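Local structure of fluorescence recovery protein (Synechocystis sp., 4JDX) at residues Ala23-Phe27 with Val83-Leu87. The protein accelerates the return of the photoactivated orange carotenoid protein to its inactive orange form, restoring phycobilisome fluorescence after photoprotective quenching in cyanobacteria. Residues are numbered along the deposited sequence.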
ATOM      1  N   ALA A  23       4.179   9.865 -30.037  1.00 40.13           N
ATOM      2  CA  ALA A  23       4.666   8.874 -29.085  1.00 44.34           C
ATOM      3  C   ALA A  23       4.294   9.303 -27.672  1.00 44.08           C
ATOM      4  O   ALA A  23       3.859   8.488 -26.857  1.00 52.13           O
ATOM      5  CB  ALA A  23       6.174   8.705 -29.215  1.00 38.26           C
ATOM      6  N   HIS A  24       4.462  10.592 -27.391  1.00 40.43           N
ATOM      7  CA  HIS A  24       4.097  11.158 -26.097  1.00 48.06           C
ATOM      8  C   HIS A  24       2.611  10.970 -25.831  1.00 44.67           C
ATOM      9  O   HIS A  24       2.207  10.607 -24.724  1.00 51.40           O
ATOM     10  CB  HIS A  24       4.438  12.649 -26.049  1.00 42.22           C
ATOM     11  CG  HIS A  24       5.902  12.930 -25.925  1.00 50.82           C
ATOM     12  ND1 HIS A  24       6.461  14.136 -26.294  1.00 60.13           N
ATOM     13  CD2 HIS A  24       6.923  12.169 -25.467  1.00 54.96           C
ATOM     14  CE1 HIS A  24       7.762  14.102 -26.073  1.00 62.70           C
ATOM     15  NE2 HIS A  24       8.068  12.918 -25.570  1.00 54.65           N
ATOM     16  N   ALA A  25       1.799  11.215 -26.855  1.00 41.21           N
ATOM     17  CA  ALA A  25       0.353  11.114 -26.727  1.00 44.51           C
ATOM     18  C   ALA A  25      -0.040   9.665 -26.472  1.00 42.41           C
ATOM     19  O   ALA A  25      -1.012   9.386 -25.768  1.00 52.01           O
ATOM     20  CB  ALA A  25      -0.327  11.640 -27.983  1.00 44.58           C
ATOM     21  N   LEU A  26       0.729   8.744 -27.040  1.00 40.16           N
ATOM     22  CA  LEU A  26       0.457   7.322 -26.882  1.00 52.04           C
ATOM     23  C   LEU A  26       0.923   6.841 -25.509  1.00 43.94           C
ATOM     24  O   LEU A  26       0.306   5.961 -24.909  1.00 46.10           O
ATOM     25  CB  LEU A  26       1.137   6.517 -27.990  1.00 44.29           C
ATOM     26  CG  LEU A  26       0.911   5.007 -27.918  1.00 40.10           C
ATOM     27  CD1 LEU A  26      -0.579   4.694 -27.783  1.00 49.73           C
ATOM     28  CD2 LEU A  26       1.508   4.322 -29.140  1.00 45.28           C
ATOM     29  N   PHE A  27       2.011   7.428 -25.017  1.00 42.11           N
ATOM     30  CA  PHE A  27       2.501   7.137 -23.671  1.00 47.82           C
ATOM     31  C   PHE A  27       1.436   7.463 -22.635  1.00 37.79           C
ATOM     32  O   PHE A  27       1.109   6.639 -21.784  1.00 49.31           O
ATOM     33  CB  PHE A  27       3.760   7.954 -23.362  1.00 46.65           C
ATOM     34  CG  PHE A  27       5.049   7.233 -23.657  1.00 47.38           C
ATOM     35  CD1 PHE A  27       5.069   6.096 -24.442  1.00 49.83           C
ATOM     36  CD2 PHE A  27       6.243   7.695 -23.131  1.00 47.23           C
ATOM     37  CE1 PHE A  27       6.256   5.440 -24.704  1.00 56.37           C
ATOM     38  CE2 PHE A  27       7.431   7.040 -23.389  1.00 52.63           C
ATOM     39  CZ  PHE A  27       7.437   5.912 -24.175  1.00 50.94           C
ATOM     40  N   VAL A  83      10.655   0.410 -24.374  1.00 44.87           N
ATOM     41  CA  VAL A  83       9.462   0.738 -23.604  1.00 45.48           C
ATOM     42  C   VAL A  83       8.208   0.356 -24.379  1.00 40.53           C
ATOM     43  O   VAL A  83       7.319  -0.306 -23.844  1.00 51.79           O
ATOM     44  CB  VAL A  83       9.403   2.243 -23.260  1.00 52.77           C
ATOM     45  CG1 VAL A  83       8.080   2.594 -22.581  1.00 44.40           C
ATOM     46  CG2 VAL A  83      10.585   2.642 -22.382  1.00 45.85           C
ATOM     47  N   PHE A  84       8.137   0.773 -25.638  1.00 42.48           N
ATOM     48  CA  PHE A  84       6.983   0.459 -26.477  1.00 49.25           C
ATOM     49  C   PHE A  84       6.767  -1.047 -26.583  1.00 44.73           C
ATOM     50  O   PHE A  84       5.636  -1.527 -26.502  1.00 48.77           O
ATOM     51  CB  PHE A  84       7.138   1.072 -27.870  1.00 50.87           C
ATOM     52  CG  PHE A  84       6.729   2.518 -27.939  1.00 49.60           C
ATOM     53  CD1 PHE A  84       5.440   2.897 -27.621  1.00 43.39           C
ATOM     54  CD2 PHE A  84       7.632   3.494 -28.321  1.00 53.07           C
ATOM     55  CE1 PHE A  84       5.059   4.221 -27.678  1.00 61.56           C
ATOM     56  CE2 PHE A  84       7.253   4.821 -28.380  1.00 47.69           C
ATOM     57  CZ  PHE A  84       5.966   5.182 -28.059  1.00 51.42           C
ATOM     58  N   ALA A  85       7.858  -1.786 -26.750  1.00 54.13           N
ATOM     59  CA  ALA A  85       7.798  -3.240 -26.823  1.00 55.10           C
ATOM     60  C   ALA A  85       7.148  -3.804 -25.565  1.00 49.40           C
ATOM     61  O   ALA A  85       6.289  -4.684 -25.636  1.00 48.13           O
ATOM     62  CB  ALA A  85       9.196  -3.814 -26.998  1.00 55.22           C
ATOM     63  N   GLN A  86       7.562  -3.287 -24.412  1.00 49.52           N
ATOM     64  CA  GLN A  86       7.014  -3.726 -23.132  1.00 47.49           C
ATOM     65  C   GLN A  86       5.523  -3.407 -23.044  1.00 49.24           C
ATOM     66  O   GLN A  86       4.716  -4.257 -22.663  1.00 51.48           O
ATOM     67  CB  GLN A  86       7.752  -3.051 -21.976  1.00 55.49           C
ATOM     68  CG  GLN A  86       7.377  -3.597 -20.608  1.00 68.23           C
ATOM     69  CD  GLN A  86       7.826  -5.038 -20.409  1.00 79.92           C
ATOM     70  OE1 GLN A  86       8.746  -5.510 -21.078  1.00 74.18           O
ATOM     71  NE2 GLN A  86       7.176  -5.742 -19.489  1.00 79.02           N
ATOM     72  N   LEU A  87       5.168  -2.176 -23.398  1.00 47.17           N
ATOM     73  CA  LEU A  87       3.776  -1.737 -23.401  1.00 52.14           C
ATOM     74  C   LEU A  87       2.926  -2.624 -24.299  1.00 51.73           C
ATOM     75  O   LEU A  87       1.785  -2.950 -23.969  1.00 51.23           O
ATOM     76  CB  LEU A  87       3.682  -0.290 -23.884  1.00 43.75           C
ATOM     77  CG  LEU A  87       4.360   0.750 -22.991  1.00 55.60           C
ATOM     78  CD1 LEU A  87       4.297   2.131 -23.634  1.00 43.44           C
ATOM     79  CD2 LEU A  87       3.731   0.755 -21.596  1.00 51.17           C
TER
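Two phenylalanines account for most of the 238 Å² buried between 23-27, in the long helix 17-47, and 83-87, in the short helix 80-89. The segment axes come no nearer than 12.3 Å and are inclined at 37°, and the nearest CA atoms, those of F27 and F84, are 8.5 Å apart, so side chains rather than backbones bridge the gap. The aromatic pair is oblique: centroids 4.9 Å apart, planes at 48°, with F27 CE1 over one face of the F84 ring and 3.4 Å from F84 CZ. Aliphatic side chains add contacts to both rings. A23 CB meets the edge of the F84 ring, 3.7 Å from F84 CZ, and L26 CD2 lies 3.8 Å from F84 CE1; thus F84 reaches in among A23, L26 and F27. In return, F27 CZ touches V83 CG1 at 3.7 Å, and F27 CE1 approaches L87 CD1 at 4.0 Å. Helix 103-114 extends this packing through I109 against F84. The polar side chains of H24 and Q86 take no part: H24 NE2 hydrogen-bonds D75 OD1, and Q86 NE2 hydrogen-bonds E90 OE2. With no hydrogen bond between the segments and five of six touching residues buried, the chemistry implies a hydrophobic helix-helix junction held by apolar burial and ring packing.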